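Local coordinates for protein carbonic anhydrase (Unidentified, PDB 3R1W) that probably catalyses the reversible hydration of carbon dioxide to bicarbonate, as a trimer of left-handed beta-helical subunits of the gamma-class carbonic anhydrase type, at residues B[44-47]-B[48-52]; B[59-62]-B[63-67]; B[100-103]-B[104-107]; B[135-138]-B[139-143]. All blocks are in the same frame, centred on the assembly; numbering follows the deposited sequence.

Contact 1 (B[44-47]-B[48-52]); sequences CSVW and PLAVI
Apolar contact between Val-46 and the side chains of Ala-50 and Ile-52 fills the inside of this corner. The two branches of Val-46 divide the work: CG1, which lies anti to the backbone N (chi1 -178°), meets Ala-50 CB at 3.9 Å, while CG2 reaches Ile-52 CD1 tip to tip, also at 3.9 Å. Trp-47 and Pro-48 run alongside each other in the same direction, with Pro-48 CD in the plane of the indole at its edge, 3.9 Å from Trp-47 CE3.

Two hydrogen bonds fix the polar part. A type II turn from Trp-47 to Ala-50 is closed by Ala-50 N to Trp-47 O at 3.3 Å, a rather bent bond (143° at the hydrogen). At the far end of the Trp-47 side chain, NE1 donates to Ser-45 OG at 2.8 Å, the hydroxyl oxygen lying 28° out of the ring plane; this limits rotation of the indole.

The turn joins strands 45-46 and 51-54, which belong to different faces of the beta-helix. Arg-53 of the second subunit makes a cation-pi contact with Trp-47, and the indole packs against helix 162-184, where His-182 meets it edge-to-face and the Tyr-175 ring with planes at about 80°.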
loop_
_atom_site.group_PDB
_atom_site.type_symbol
_atom_site.label_atom_id
_atom_site.label_comp_id
_atom_site.label_asym_id
_atom_site.label_seq_id
_atom_site.Cartn_x
_atom_site.Cartn_y
_atom_site.Cartn_z
ATOM N N CYS B 44 17.643 -9.442 -9.726
ATOM C CA CYS B 44 16.559 -8.603 -9.240
ATOM C C CYS B 44 15.715 -9.406 -8.270
ATOM O O CYS B 44 15.778 -10.631 -8.240
ATOM C CB CYS B 44 15.676 -8.115 -10.379
ATOM S SG CYS B 44 16.340 -6.704 -11.262
ATOM N N SER B 45 14.940 -8.698 -7.461
ATOM C CA SER B 45 14.093 -9.360 -6.480
ATOM C C SER B 45 12.795 -8.593 -6.349
ATOM O O SER B 45 12.792 -7.371 -6.258
ATOM C CB SER B 45 14.800 -9.441 -5.128
ATOM O OG SER B 45 15.182 -8.170 -4.639
ATOM N N VAL B 46 11.691 -9.327 -6.356
ATOM C CA VAL B 46 10.380 -8.724 -6.232
ATOM C C VAL B 46 9.702 -9.398 -5.058
ATOM O O VAL B 46 9.531 -10.613 -5.042
ATOM C CB VAL B 46 9.549 -8.896 -7.505
ATOM C CG1 VAL B 46 8.201 -8.201 -7.336
ATOM C CG2 VAL B 46 10.297 -8.311 -8.713
ATOM N N TRP B 47 9.323 -8.582 -4.082
ATOM C CA TRP B 47 9.001 -9.041 -2.734
ATOM C C TRP B 47 7.493 -9.181 -2.521
ATOM O O TRP B 47 6.712 -8.835 -3.409
ATOM C CB TRP B 47 9.670 -8.091 -1.736
ATOM C CG TRP B 47 11.151 -8.205 -1.887
ATOM C CD1 TRP B 47 11.955 -7.490 -2.749
ATOM C CD2 TRP B 47 12.006 -9.144 -1.229
ATOM N NE1 TRP B 47 13.259 -7.913 -2.635
ATOM C CE2 TRP B 47 13.316 -8.926 -1.711
ATOM C CE3 TRP B 47 11.794 -10.140 -0.264
ATOM C CZ2 TRP B 47 14.408 -9.665 -1.257
ATOM C CZ3 TRP B 47 12.874 -10.873 0.183
ATOM C CH2 TRP B 47 14.170 -10.627 -0.309
ATOM N N PRO B 48 7.081 -9.740 -1.367
ATOM C CA PRO B 48 5.659 -10.074 -1.254
ATOM C C PRO B 48 4.702 -8.939 -1.570
ATOM O O PRO B 48 4.881 -7.797 -1.136
ATOM C CB PRO B 48 5.522 -10.505 0.212
ATOM C CG PRO B 48 6.847 -11.129 0.511
ATOM C CD PRO B 48 7.854 -10.254 -0.221
ATOM N N LEU B 49 3.676 -9.278 -2.342
ATOM C CA LEU B 49 2.551 -8.385 -2.603
ATOM C C LEU B 49 2.938 -7.102 -3.347
ATOM O O LEU B 49 2.297 -6.063 -3.168
ATOM C CB LEU B 49 1.803 -8.069 -1.304
ATOM C CG LEU B 49 1.368 -9.310 -0.510
ATOM C CD1 LEU B 49 0.596 -8.925 0.756
ATOM C CD2 LEU B 49 0.530 -10.245 -1.376
ATOM N N ALA B 50 3.982 -7.176 -4.173
ATOM C CA ALA B 50 4.301 -6.097 -5.109
ATOM C C ALA B 50 3.621 -6.336 -6.461
ATOM O O ALA B 50 3.375 -7.485 -6.851
ATOM C CB ALA B 50 5.806 -5.958 -5.298
ATOM N N VAL B 51 3.344 -5.249 -7.177
ATOM C CA VAL B 51 2.723 -5.327 -8.493
ATOM C C VAL B 51 3.585 -4.602 -9.511
ATOM O O VAL B 51 3.980 -3.457 -9.289
ATOM C CB VAL B 51 1.306 -4.693 -8.493
ATOM C CG1 VAL B 51 0.690 -4.752 -9.896
ATOM C CG2 VAL B 51 0.416 -5.406 -7.488
ATOM N N ILE B 52 3.893 -5.278 -10.617
ATOM C CA ILE B 52 4.564 -4.640 -11.745
ATOM C C ILE B 52 3.716 -4.917 -12.992
ATOM O O ILE B 52 3.744 -6.018 -13.552
ATOM C CB ILE B 52 6.007 -5.171 -11.935
ATOM C CG1 ILE B 52 6.751 -5.215 -10.595
ATOM C CG2 ILE B 52 6.772 -4.286 -12.916
ATOM C CD1 ILE B 52 8.160 -5.769 -10.714
#

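Contact 2 (B[59-62]-B[63-67]); sequences IRIG and ARTSV
Ile-61 and Thr-65 form the tight part of this corner, their side chains crossing at about a right angle on the inner side of the chain. Methyl meets methyl: Ile-61 CG2 lies 3.6 Å from Thr-65 CG2 and 3.8 Å from Thr-65 CB. Both CG2 groups lie anti to their backbone N; in Thr-65 this leaves OG1 beside the backbone N (chi1 -77°). That hydroxyl bonds to Gly-91 O and to Val-94 N in the next coil, so the buried polar atom is gripped twice while the methyl serves the apolar interior. Farther in, Ile-61 CD1 approaches Val-67 CG2 more loosely, at 4.2 Å.

The outer side is different. The chain bends through Gly-62, Ala-63 and Arg-64 with no hydrogen bond between 59-62 and 63-67; instead Ala-63 N bonds to Asp-92 OD1. Arg-64, with positive phi (60°), extends toward solvent and forms a salt bridge to Asp-93. Arg-60 folds back over its own strand: NH1 donates to Ile-59 O at 2.9 Å from well above the carbonyl plane, and NH2 forms a salt bridge with Asp-37.

The corner links strand 58-61, which lies between strands 38-40 and 88-90, to strand 66-67, which lies between strands 45-46 and 94-96.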
loop_
_atom_site.group_PDB
_atom_site.type_symbol
_atom_site.label_atom_id
_atom_site.label_comp_id
_atom_site.label_asym_id
_atom_site.label_seq_id
_atom_site.Cartn_x
_atom_site.Cartn_y
_atom_site.Cartn_z
ATOM N N ILE B 59 7.993 -1.815 -19.251
ATOM C CA ILE B 59 8.705 -1.620 -17.991
ATOM C C ILE B 59 10.035 -2.375 -18.091
ATOM O O ILE B 59 10.056 -3.564 -18.393
ATOM C CB ILE B 59 7.892 -2.185 -16.803
ATOM C CG1 ILE B 59 6.517 -1.511 -16.734
ATOM C CG2 ILE B 59 8.653 -1.978 -15.487
ATOM C CD1 ILE B 59 5.610 -2.063 -15.636
ATOM N N ARG B 60 11.140 -1.681 -17.821
ATOM C CA ARG B 60 12.466 -2.272 -17.926
ATOM C C ARG B 60 13.211 -2.018 -16.629
ATOM O O ARG B 60 13.277 -0.881 -16.167
ATOM C CB ARG B 60 13.231 -1.646 -19.098
ATOM C CG ARG B 60 12.549 -1.839 -20.451
ATOM C CD ARG B 60 12.618 -3.301 -20.874
ATOM N NE ARG B 60 11.975 -3.525 -22.167
ATOM C CZ ARG B 60 10.725 -3.954 -22.325
ATOM N NH1 ARG B 60 9.957 -4.218 -21.264
ATOM N NH2 ARG B 60 10.243 -4.124 -23.554
ATOM N N ILE B 61 13.733 -3.078 -16.026
ATOM C CA ILE B 61 14.465 -2.946 -14.770
ATOM C C ILE B 61 15.831 -3.607 -14.906
ATOM O O ILE B 61 15.945 -4.715 -15.432
ATOM C CB ILE B 61 13.671 -3.570 -13.595
ATOM C CG1 ILE B 61 12.286 -2.907 -13.499
ATOM C CG2 ILE B 61 14.450 -3.448 -12.287
ATOM C CD1 ILE B 61 11.389 -3.441 -12.386
ATOM N N GLY B 62 16.871 -2.927 -14.436
ATOM C CA GLY B 62 18.225 -3.439 -14.578
ATOM C C GLY B 62 18.584 -4.540 -13.598
ATOM O O GLY B 62 17.716 -5.253 -13.106
ATOM N N ALA B 63 19.878 -4.665 -13.305
ATOM C CA ALA B 63 20.389 -5.740 -12.457
ATOM C C ALA B 63 20.499 -5.363 -10.983
ATOM O O ALA B 63 20.749 -4.206 -10.650
ATOM C CB ALA B 63 21.763 -6.200 -12.976
ATOM N N ARG B 64 20.316 -6.357 -10.113
ATOM C CA ARG B 64 20.489 -6.201 -8.667
ATOM C C ARG B 64 19.554 -5.140 -8.079
ATOM O O ARG B 64 19.910 -4.421 -7.148
ATOM C CB ARG B 64 21.955 -5.897 -8.310
ATOM C CG ARG B 64 22.934 -7.006 -8.702
ATOM C CD ARG B 64 24.363 -6.586 -8.406
ATOM N NE ARG B 64 24.673 -5.329 -9.073
ATOM C CZ ARG B 64 25.426 -5.223 -10.163
ATOM N NH1 ARG B 64 25.974 -6.306 -10.706
ATOM N NH2 ARG B 64 25.640 -4.028 -10.703
ATOM N N THR B 65 18.346 -5.061 -8.620
ATOM C CA THR B 65 17.376 -4.080 -8.152
ATOM C C THR B 65 16.260 -4.785 -7.395
ATOM O O THR B 65 15.842 -5.877 -7.782
ATOM C CB THR B 65 16.844 -3.252 -9.333
ATOM O OG1 THR B 65 17.844 -2.293 -9.703
ATOM C CG2 THR B 65 15.553 -2.526 -8.970
ATOM N N SER B 66 15.830 -4.193 -6.285
ATOM C CA SER B 66 14.753 -4.780 -5.501
ATOM C C SER B 66 13.494 -3.947 -5.645
ATOM O O SER B 66 13.555 -2.719 -5.743
ATOM C CB SER B 66 15.137 -4.932 -4.024
ATOM O OG SER B 66 15.361 -3.683 -3.397
ATOM N N VAL B 67 12.364 -4.635 -5.692
ATOM C CA VAL B 67 11.051 -4.011 -5.698
ATOM C C VAL B 67 10.356 -4.544 -4.455
ATOM O O VAL B 67 9.881 -5.670 -4.449
ATOM C CB VAL B 67 10.251 -4.413 -6.948
ATOM C CG1 VAL B 67 8.861 -3.766 -6.931
ATOM C CG2 VAL B 67 11.018 -4.021 -8.212
#

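Contact 3 (B[100-103]-B[104-107])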
loop_
_atom_site.group_PDB
_atom_site.type_symbol
_atom_site.label_atom_id
_atom_site.label_comp_id
_atom_site.label_asym_id
_atom_site.label_seq_id
_atom_site.Cartn_x
_atom_site.Cartn_y
_atom_site.Cartn_z
ATOM N N ALA B 100 6.360 1.525 -2.293
ATOM C CA ALA B 100 6.670 2.579 -3.257
ATOM C C ALA B 100 5.579 2.651 -4.339
ATOM O O ALA B 100 4.864 1.682 -4.583
ATOM C CB ALA B 100 8.036 2.338 -3.881
ATOM N N MET B 101 5.464 3.808 -4.983
ATOM C CA MET B 101 4.546 3.965 -6.098
ATOM C C MET B 101 5.311 4.623 -7.225
ATOM O O MET B 101 5.590 5.823 -7.166
ATOM C CB MET B 101 3.386 4.879 -5.701
ATOM C CG MET B 101 2.394 5.173 -6.823
ATOM S SD MET B 101 1.317 3.791 -7.235
ATOM C CE MET B 101 1.848 3.515 -8.919
ATOM N N LEU B 102 5.658 3.829 -8.232
ATOM C CA LEU B 102 6.455 4.298 -9.356
ATOM C C LEU B 102 5.564 4.284 -10.580
ATOM O O LEU B 102 5.000 3.244 -10.934
ATOM C CB LEU B 102 7.678 3.402 -9.576
ATOM C CG LEU B 102 8.897 3.595 -8.654
ATOM C CD1 LEU B 102 8.496 3.611 -7.203
ATOM C CD2 LEU B 102 9.972 2.516 -8.890
ATOM N N HIS B 103 5.425 5.445 -11.213
ATOM C CA HIS B 103 4.528 5.581 -12.353
ATOM C C HIS B 103 5.212 6.327 -13.491
ATOM O O HIS B 103 5.505 7.509 -13.373
ATOM C CB HIS B 103 3.251 6.321 -11.939
ATOM C CG HIS B 103 2.042 5.915 -12.718
ATOM N ND1 HIS B 103 1.787 6.373 -13.994
ATOM C CD2 HIS B 103 1.015 5.087 -12.404
ATOM C CE1 HIS B 103 0.656 5.849 -14.431
ATOM N NE2 HIS B 103 0.170 5.063 -13.486
ATOM N N GLY B 104 5.488 5.618 -14.580
ATOM C CA GLY B 104 5.915 6.254 -15.817
ATOM C C GLY B 104 7.181 7.075 -15.735
ATOM O O GLY B 104 7.350 8.032 -16.499
ATOM N N CYS B 105 8.087 6.690 -14.842
ATOM C CA CYS B 105 9.281 7.491 -14.596
ATOM C C CYS B 105 10.558 6.819 -15.088
ATOM O O CYS B 105 10.542 5.685 -15.573
ATOM C CB CYS B 105 9.396 7.832 -13.101
ATOM S SG CYS B 105 9.318 6.390 -11.995
ATOM N N THR B 106 11.669 7.536 -14.969
ATOM C CA THR B 106 12.961 6.983 -15.309
ATOM C C THR B 106 13.871 7.092 -14.094
ATOM O O THR B 106 13.936 8.140 -13.453
ATOM C CB THR B 106 13.583 7.725 -16.506
ATOM O OG1 THR B 106 12.752 7.533 -17.655
ATOM C CG2 THR B 106 14.962 7.180 -16.821
ATOM N N ILE B 107 14.545 5.993 -13.771
ATOM C CA ILE B 107 15.427 5.940 -12.606
ATOM C C ILE B 107 16.768 5.354 -13.014
ATOM O O ILE B 107 16.822 4.298 -13.651
ATOM C CB ILE B 107 14.815 5.083 -11.464
ATOM C CG1 ILE B 107 13.524 5.726 -10.948
ATOM C CG2 ILE B 107 15.820 4.920 -10.317
ATOM C CD1 ILE B 107 12.626 4.782 -10.186
#
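His-103 and Gly-104 form the bend itself, and Leu-102, just before them, makes the inward packing. The His-103 side chain leaves the bend on its outer side, yet its CB remains 3.5 Å from Gly-104 N. The imidazole is held from beyond the two segments by a hydrogen bond from ND1 to Asp-121 OD1, and Met-101 CE lies in the ring plane at its edge.

Gly-104 takes up a left-handed backbone conformation (phi 59°), which bends the chain from one face of the helix into the next. No hydrogen bond closes this corner: His-103 O and Cys-105 N are 3.1 Å apart, but the angle is poor.

Leu-102 points to the interior. Its CD2 meets Ile-107 CD1 at 3.7 Å, the two side chains roughly perpendicular, and its CB lies 4.2 Å from Cys-105 SG. With chi1 at 53° the sulfur is flanked by both N and C of its own backbone and turns back over the bend, to 4.1 Å from His-103 N. Ile-90 lies against both Leu-102 and Ile-107 from the preceding coil.

Around His-103 the subunits come together: its ring meets that of His-74 with the planes at about 80° and that of His-98 of the third subunit with the planes at about 50°. Three histidines gathered across a subunit boundary, on a corner of a left-handed beta-helix, are consistent with the metal site of gamma-class carbonic anhydrases, where histidines of two subunits share one metal ion.

Contact 4 (B[135-138]-B[139-143]); sequences ATVS and PGKVL
Val-137 faces Lys-141 and Leu-143 across a corner of the left-handed beta-helix, close to its C-terminal end. The two valine methyls share out the contact, CG1 meeting Lys-141 above all and CG2 Leu-143. CG1 sits against the first carbons of the lysine chain, 3.8 Å from Lys-141 CB and equally far from Lys-141 CG, the two side chains set nearly square to one another. CG2 reaches Leu-143 CD1 tip to tip at 3.9 Å, while Leu-143 CD2 comes within 4.1 Å of Val-137 CG1. Lys-141 thus uses its aliphatic base for packing; the chain then bends at chi2 (80°) and carries NZ away from Val-137.

These contacts are positioned by a type II turn from Ser-138 to Lys-141. Pro-139 and Gly-140 are the two central residues of the turn (i+1 and i+2), Gly-140 with positive phi (82°), and both are exposed. In the next shell, Val-137 pairs through its backbone with Met-118 and Met-120 of the coil before, and Ser-138 packs on Pro-153.

The turn is drawn together by Lys-141 N donating to Ser-138 O at 3.1 Å, a fairly straight bond (159°) in which the nitrogen stands above the carbonyl plane.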
loop_
_atom_site.group_PDB
_atom_site.type_symbol
_atom_site.label_atom_id
_atom_site.label_comp_id
_atom_site.label_asym_id
_atom_site.label_seq_id
_atom_site.Cartn_x
_atom_site.Cartn_y
_atom_site.Cartn_z
ATOM N N ALA B 135 8.455 10.626 0.176
ATOM C CA ALA B 135 8.565 11.757 -0.747
ATOM C C ALA B 135 7.639 11.599 -1.944
ATOM O O ALA B 135 7.303 10.485 -2.337
ATOM C CB ALA B 135 9.996 11.924 -1.222
ATOM N N THR B 136 7.228 12.723 -2.522
ATOM C CA THR B 136 6.546 12.678 -3.811
ATOM C C THR B 136 7.324 13.487 -4.837
ATOM O O THR B 136 7.445 14.711 -4.721
ATOM C CB THR B 136 5.118 13.228 -3.742
ATOM O OG1 THR B 136 4.342 12.453 -2.823
ATOM C CG2 THR B 136 4.476 13.169 -5.120
ATOM N N VAL B 137 7.851 12.791 -5.839
ATOM C CA VAL B 137 8.582 13.432 -6.924
ATOM C C VAL B 137 7.593 13.751 -8.031
ATOM O O VAL B 137 7.047 12.850 -8.663
ATOM C CB VAL B 137 9.704 12.516 -7.452
ATOM C CG1 VAL B 137 10.472 13.176 -8.596
ATOM C CG2 VAL B 137 10.657 12.148 -6.312
ATOM N N SER B 138 7.383 15.042 -8.267
ATOM C CA SER B 138 6.326 15.515 -9.158
ATOM C C SER B 138 6.542 15.102 -10.617
ATOM O O SER B 138 7.656 14.805 -11.024
ATOM C CB SER B 138 6.222 17.041 -9.063
ATOM O OG SER B 138 5.896 17.455 -7.749
ATOM N N PRO B 139 5.466 15.095 -11.414
ATOM C CA PRO B 139 5.619 14.726 -12.824
ATOM C C PRO B 139 6.648 15.628 -13.506
ATOM O O PRO B 139 6.587 16.856 -13.360
ATOM C CB PRO B 139 4.221 14.977 -13.403
ATOM C CG PRO B 139 3.305 14.856 -12.225
ATOM C CD PRO B 139 4.073 15.430 -11.077
ATOM N N GLY B 140 7.592 15.015 -14.219
ATOM C CA GLY B 140 8.579 15.755 -14.990
ATOM C C GLY B 140 9.769 16.258 -14.195
ATOM O O GLY B 140 10.703 16.833 -14.759
ATOM N N LYS B 141 9.743 16.043 -12.883
ATOM C CA LYS B 141 10.821 16.519 -12.012
ATOM C C LYS B 141 12.133 15.763 -12.247
ATOM O O LYS B 141 12.145 14.530 -12.326
ATOM C CB LYS B 141 10.392 16.409 -10.545
ATOM C CG LYS B 141 11.484 16.737 -9.526
ATOM C CD LYS B 141 11.656 18.237 -9.351
ATOM C CE LYS B 141 12.740 18.548 -8.325
ATOM N NZ LYS B 141 12.964 20.007 -8.209
ATOM N N VAL B 142 13.236 16.507 -12.361
ATOM C CA VAL B 142 14.557 15.913 -12.526
ATOM C C VAL B 142 15.311 15.945 -11.201
ATOM O O VAL B 142 15.448 17.005 -10.580
ATOM C CB VAL B 142 15.390 16.660 -13.591
ATOM C CG1 VAL B 142 16.789 16.035 -13.717
ATOM C CG2 VAL B 142 14.661 16.653 -14.931
ATOM N N LEU B 143 15.777 14.780 -10.761
ATOM C CA LEU B 143 16.573 14.687 -9.535
ATOM C C LEU B 143 18.052 14.561 -9.877
ATOM O O LEU B 143 18.475 13.586 -10.499
ATOM C CB LEU B 143 16.125 13.500 -8.675
ATOM C CG LEU B 143 14.657 13.471 -8.250
ATOM C CD1 LEU B 143 14.447 12.446 -7.144
ATOM C CD2 LEU B 143 14.158 14.838 -7.797
#

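How the contacts relate
All four contacts are corners of one left-handed beta-helix, each passing the chain from one parallel sheet to another. Contacts 3 and 4 join the same two sheets, their centres 9 Å apart, whereas contacts 1 and 2 turn at other edges and touch directly through backbone pairing of Ser-45 with Thr-65 and Val-67. An aliphatic residue before each bend packs inward in every case, but the outer chemistry changes with place. Contacts 1 and 3 are buried at subunit boundaries and present aromatic rings there; contacts 2 and 4 touch no other subunit, and their bends carry charged or exposed residues. Type II turn bonds close contacts 1 and 4 alone.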